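Side-chain contacts in short chain dehydrogenase (A0QTM2 homolog) (Mycobacterium thermoresistibile, PDB 3SC4), which probably acts as an NAD(P)-dependent oxidoreductase of the short-chain dehydrogenase family, built on a Rossmann-type fold: residues B[55-60]-B[65-70]; B[24-29]-B[34-39]. All coordinates share one frame; numbering follows the deposited sequence.

Interaction 1: residues B[55-60]-B[65-70]; sequences TAAKEI and GQALPI
A57 and A67 meet methyl to methyl, CB of A57 lying 3.6 Å from CB of A67, and these two small residues let helix 53-63 settle close against strand 66-71. The axes of the two short segments approach to 7.2 Å and run almost antiparallel, at 170°, as expected where a helix leads back to the next parallel strand. A57 and I60, one helical turn apart, both cover the methyl of A67: the branch methyl CG2 of I60 comes to 3.7 Å from CB of A67. With chi1 of -74°, I60 holds CG2 anti to its backbone N, and the same methyl also lies 3.8 Å from the carbonyl oxygen O of Q66. Two residues on from A67 the packing slackens, P69 bringing the CG-CD edge of its ring to A57, both atoms 4.0 Å from CB of A57. At the other end the turn is pinned by a backbone bond from N of G65 to O of I60, 3.1 Å long and fairly straight at 159°. The outer side is looser: K58 and E59 turn their CB atoms away from the strand and are partly exposed. The side chain of K58 is not modelled beyond CB, whereas the carboxylate of E59 is held by helix 20-30. On the strand, the CB of Q66 also points away from the helix, and the residue is exposed. This is the second half of a beta-alpha-beta unit of the Rossmann type. I60 also reaches A30 of helix 20-30, while L68 and I70 leave the opposite face of the strand to pack on helix 77-91.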
loop_
_atom_site.group_PDB
_atom_site.type_symbol
_atom_site.label_atom_id
_atom_site.label_comp_id
_atom_site.label_asym_id
_atom_site.label_seq_id
_atom_site.Cartn_x
_atom_site.Cartn_y
_atom_site.Cartn_z
ATOM N N THR B 55 17.519 -13.394 -24.259
ATOM C CA THR B 55 18.253 -14.545 -23.725
ATOM C C THR B 55 17.369 -15.345 -22.783
ATOM O O THR B 55 17.492 -16.570 -22.718
ATOM C CB THR B 55 19.574 -14.176 -22.998
ATOM O OG1 THR B 55 19.291 -13.583 -21.712
ATOM C CG2 THR B 55 20.443 -13.232 -23.878
ATOM N N ALA B 56 16.476 -14.676 -22.058
ATOM C CA ALA B 56 15.452 -15.389 -21.273
ATOM C C ALA B 56 14.615 -16.259 -22.194
ATOM O O ALA B 56 14.344 -17.417 -21.890
ATOM C CB ALA B 56 14.550 -14.400 -20.506
ATOM N N ALA B 57 14.233 -15.696 -23.338
ATOM C CA ALA B 57 13.405 -16.436 -24.288
ATOM C C ALA B 57 14.124 -17.693 -24.752
ATOM O O ALA B 57 13.531 -18.770 -24.721
ATOM C CB ALA B 57 12.974 -15.573 -25.454
ATOM N N LYS B 58 15.407 -17.595 -25.100
ATOM C CA LYS B 58 16.126 -18.799 -25.553
ATOM C C LYS B 58 16.064 -19.848 -24.441
ATOM O O LYS B 58 15.693 -20.995 -24.687
ATOM C CB LYS B 58 17.576 -18.527 -26.017
ATOM N N GLU B 59 16.373 -19.453 -23.214
ATOM C CA GLU B 59 16.385 -20.428 -22.112
ATOM C C GLU B 59 15.003 -21.069 -21.927
ATOM O O GLU B 59 14.910 -22.289 -21.712
ATOM C CB GLU B 59 16.909 -19.815 -20.798
ATOM C CG GLU B 59 18.421 -19.502 -20.792
ATOM C CD GLU B 59 18.957 -19.143 -19.392
ATOM O OE1 GLU B 59 19.508 -18.029 -19.212
ATOM O OE2 GLU B 59 18.817 -19.965 -18.466
ATOM N N ILE B 60 13.941 -20.272 -22.050
ATOM C CA ILE B 60 12.579 -20.818 -21.986
ATOM C C ILE B 60 12.368 -21.907 -23.049
ATOM O O ILE B 60 11.780 -22.949 -22.766
ATOM C CB ILE B 60 11.511 -19.698 -22.146
ATOM C CG1 ILE B 60 11.437 -18.859 -20.865
ATOM C CG2 ILE B 60 10.124 -20.272 -22.499
ATOM C CD1 ILE B 60 10.926 -17.442 -21.087
ATOM N N GLY B 65 9.535 -24.919 -23.649
ATOM C CA GLY B 65 8.344 -24.089 -23.796
ATOM C C GLY B 65 8.453 -23.189 -24.996
ATOM O O GLY B 65 9.424 -23.254 -25.760
ATOM N N GLN B 66 7.437 -22.350 -25.153
ATOM C CA GLN B 66 7.406 -21.338 -26.203
ATOM C C GLN B 66 7.512 -19.980 -25.495
ATOM O O GLN B 66 6.899 -19.769 -24.447
ATOM C CB GLN B 66 6.122 -21.480 -27.038
ATOM C CG GLN B 66 6.274 -22.154 -28.426
ATOM C CD GLN B 66 7.121 -23.466 -28.440
ATOM O OE1 GLN B 66 6.714 -24.511 -27.892
ATOM N NE2 GLN B 66 8.293 -23.409 -29.103
ATOM N N ALA B 67 8.322 -19.079 -26.045
ATOM C CA ALA B 67 8.606 -17.802 -25.403
ATOM C C ALA B 67 8.146 -16.639 -26.259
ATOM O O ALA B 67 8.235 -16.680 -27.477
ATOM C CB ALA B 67 10.090 -17.664 -25.093
ATOM N N LEU B 68 7.648 -15.598 -25.598
ATOM C CA LEU B 68 7.247 -14.371 -26.269
ATOM C C LEU B 68 7.822 -13.203 -25.469
ATOM O O LEU B 68 7.175 -12.686 -24.566
ATOM C CB LEU B 68 5.723 -14.283 -26.375
ATOM C CG LEU B 68 5.225 -13.078 -27.169
ATOM C CD1 LEU B 68 5.624 -13.183 -28.647
ATOM C CD2 LEU B 68 3.713 -12.932 -27.004
ATOM N N PRO B 69 9.056 -12.805 -25.782
ATOM C CA PRO B 69 9.609 -11.650 -25.100
ATOM C C PRO B 69 8.954 -10.404 -25.631
ATOM O O PRO B 69 8.816 -10.269 -26.826
ATOM C CB PRO B 69 11.080 -11.680 -25.506
ATOM C CG PRO B 69 11.073 -12.327 -26.887
ATOM C CD PRO B 69 9.951 -13.326 -26.832
ATOM N N ILE B 70 8.545 -9.513 -24.741
ATOM C CA ILE B 70 7.851 -8.277 -25.108
ATOM C C ILE B 70 8.563 -7.116 -24.404
ATOM O O ILE B 70 8.800 -7.159 -23.191
ATOM C CB ILE B 70 6.384 -8.326 -24.636
ATOM C CG1 ILE B 70 5.708 -9.570 -25.217
ATOM C CG2 ILE B 70 5.637 -7.051 -25.016
ATOM C CD1 ILE B 70 4.369 -9.895 -24.647
#

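Interaction 2: residues B[24-29]-B[34-39]; sequences AIAKRV and ANVALV
Backbone to backbone, A34 lies nearest V29 and V36 nearest A26, with CA atoms 6.0 Å apart for V29 and A34 and 6.7 Å apart for A26 and V36, so helix 20-30 draws away slightly as strand 35-40 proceeds. The closer end is where the chain turns from helix to strand. There the methyl of A34 packs against the C-terminal end of the segment 24-29, its CB 3.5 Å from CG1 of V29 and 3.2 Å from the carbonyl oxygen O of V29. The isopropyl group of V29 has CG1 anti to the backbone N (chi1 175°), on the carbonyl side, which brings this branch, rather than CG2, over A34. One helical turn earlier the fit is more relaxed. V36 straddles A26 with its two branches: CG1 faces the methyl of A26, 4.2 Å from its CB, whereas CG2 lies 4.1 Å from the backbone O of A26. The contact is thus carried by small apolar groups and by methyls set against helix carbonyls, and all four residues are buried. It belongs to the first beta-alpha-beta unit of the Rossmann-type fold, in which helix 20-30 returns the chain from strand 11-15 to strand 35-40. V29 and V36 both touch M12 of strand 11-15, and V36 also meets I60 of helix 53-63, so this side of the sheet is closed by two adjacent helices, while N35 and A37 touch F91 and T87 of helix 77-91 on the other side.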
loop_
_atom_site.group_PDB
_atom_site.type_symbol
_atom_site.label_atom_id
_atom_site.label_comp_id
_atom_site.label_asym_id
_atom_site.label_seq_id
_atom_site.Cartn_x
_atom_site.Cartn_y
_atom_site.Cartn_z
ATOM N N ALA B 24 13.845 -18.309 -13.227
ATOM C CA ALA B 24 13.717 -19.705 -12.741
ATOM C C ALA B 24 12.272 -20.182 -12.746
ATOM O O ALA B 24 12.013 -21.351 -12.974
ATOM C CB ALA B 24 14.344 -19.890 -11.357
ATOM N N ILE B 25 11.328 -19.286 -12.480
ATOM C CA ILE B 25 9.904 -19.643 -12.495
ATOM C C ILE B 25 9.476 -19.907 -13.926
ATOM O O ILE B 25 8.873 -20.939 -14.214
ATOM C CB ILE B 25 9.016 -18.554 -11.853
ATOM C CG1 ILE B 25 9.221 -18.567 -10.336
ATOM C CG2 ILE B 25 7.522 -18.780 -12.146
ATOM C CD1 ILE B 25 8.852 -17.281 -9.639
ATOM N N ALA B 26 9.798 -18.971 -14.808
ATOM C CA ALA B 26 9.560 -19.124 -16.231
ATOM C C ALA B 26 10.115 -20.457 -16.741
ATOM O O ALA B 26 9.408 -21.213 -17.396
ATOM C CB ALA B 26 10.177 -17.965 -16.984
ATOM N N LYS B 27 11.359 -20.762 -16.415
ATOM C CA LYS B 27 11.963 -22.020 -16.867
ATOM C C LYS B 27 11.207 -23.245 -16.356
ATOM O O LYS B 27 10.919 -24.171 -17.113
ATOM C CB LYS B 27 13.459 -22.081 -16.500
ATOM C CG LYS B 27 14.359 -21.351 -17.542
ATOM C CD LYS B 27 15.694 -20.860 -16.998
ATOM C CE LYS B 27 16.811 -21.913 -17.039
ATOM N NZ LYS B 27 18.038 -21.359 -16.364
ATOM N N ARG B 28 10.834 -23.238 -15.084
ATOM C CA ARG B 28 10.132 -24.388 -14.521
ATOM C C ARG B 28 8.807 -24.637 -15.207
ATOM O O ARG B 28 8.456 -25.769 -15.499
ATOM C CB ARG B 28 9.886 -24.199 -13.043
ATOM C CG ARG B 28 9.238 -25.388 -12.385
ATOM C CD ARG B 28 10.199 -26.559 -12.301
ATOM N NE ARG B 28 9.692 -27.560 -11.370
ATOM C CZ ARG B 28 8.866 -28.553 -11.688
ATOM N NH1 ARG B 28 8.407 -28.725 -12.938
ATOM N NH2 ARG B 28 8.506 -29.390 -10.732
ATOM N N VAL B 29 8.074 -23.569 -15.460
ATOM C CA VAL B 29 6.781 -23.677 -16.116
ATOM C C VAL B 29 6.971 -24.097 -17.579
ATOM O O VAL B 29 6.245 -24.933 -18.083
ATOM C CB VAL B 29 6.002 -22.352 -15.992
ATOM C CG1 VAL B 29 4.712 -22.420 -16.766
ATOM C CG2 VAL B 29 5.737 -22.059 -14.516
ATOM N N ALA B 34 4.904 -25.310 -21.575
ATOM C CA ALA B 34 3.993 -24.175 -21.425
ATOM C C ALA B 34 4.454 -23.034 -22.317
ATOM O O ALA B 34 5.603 -23.006 -22.754
ATOM C CB ALA B 34 3.962 -23.707 -19.958
ATOM N N ASN B 35 3.541 -22.108 -22.583
ATOM C CA ASN B 35 3.885 -20.828 -23.195
ATOM C C ASN B 35 4.148 -19.785 -22.092
ATOM O O ASN B 35 3.497 -19.805 -21.047
ATOM C CB ASN B 35 2.771 -20.361 -24.127
ATOM C CG ASN B 35 2.258 -21.484 -25.038
ATOM O OD1 ASN B 35 3.031 -22.290 -25.571
ATOM N ND2 ASN B 35 0.938 -21.551 -25.188
ATOM N N VAL B 36 5.127 -18.910 -22.323
ATOM C CA VAL B 36 5.471 -17.867 -21.385
ATOM C C VAL B 36 5.729 -16.555 -22.111
ATOM O O VAL B 36 6.649 -16.451 -22.890
ATOM C CB VAL B 36 6.745 -18.220 -20.616
ATOM C CG1 VAL B 36 7.152 -17.048 -19.698
ATOM C CG2 VAL B 36 6.552 -19.498 -19.817
ATOM N N ALA B 37 4.902 -15.554 -21.860
ATOM C CA ALA B 37 5.168 -14.193 -22.325
ATOM C C ALA B 37 5.823 -13.459 -21.177
ATOM O O ALA B 37 5.388 -13.586 -20.032
ATOM C CB ALA B 37 3.875 -13.489 -22.742
ATOM N N LEU B 38 6.893 -12.729 -21.474
ATOM C CA LEU B 38 7.648 -12.014 -20.453
ATOM C C LEU B 38 7.792 -10.584 -20.916
ATOM O O LEU B 38 8.110 -10.327 -22.083
ATOM C CB LEU B 38 9.009 -12.670 -20.173
ATOM C CG LEU B 38 10.038 -12.977 -21.282
ATOM C CD1 LEU B 38 11.361 -13.374 -20.669
ATOM C CD2 LEU B 38 9.595 -14.070 -22.182
ATOM N N VAL B 39 7.506 -9.654 -20.013
ATOM C CA VAL B 39 7.549 -8.238 -20.345
ATOM C C VAL B 39 8.631 -7.527 -19.508
ATOM O O VAL B 39 8.679 -7.709 -18.287
ATOM C CB VAL B 39 6.154 -7.597 -20.162
ATOM C CG1 VAL B 39 5.768 -7.554 -18.687
ATOM C CG2 VAL B 39 6.119 -6.213 -20.762
#

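Overall arrangement
Interactions 1 and 2 are successive helix-to-strand returns of the same Rossmann-type sheet, their centres about 7 Å apart, with interaction 2 complete before interaction 1 begins. Strands 35-40 and 66-71 are neighbours in the sheet, and a probable backbone hydrogen bond of 2.8 Å runs from N of I70 to O of L38. On the helical side, CB of A56 packs 3.4 Å from CD1 of L38, and a salt bridge of 2.6 Å between OE2 of E59 and NZ of K27 ties helix 53-63 to helix 20-30. Both contacts lie in the half of the fold that, in relatives, binds the dinucleotide cofactor.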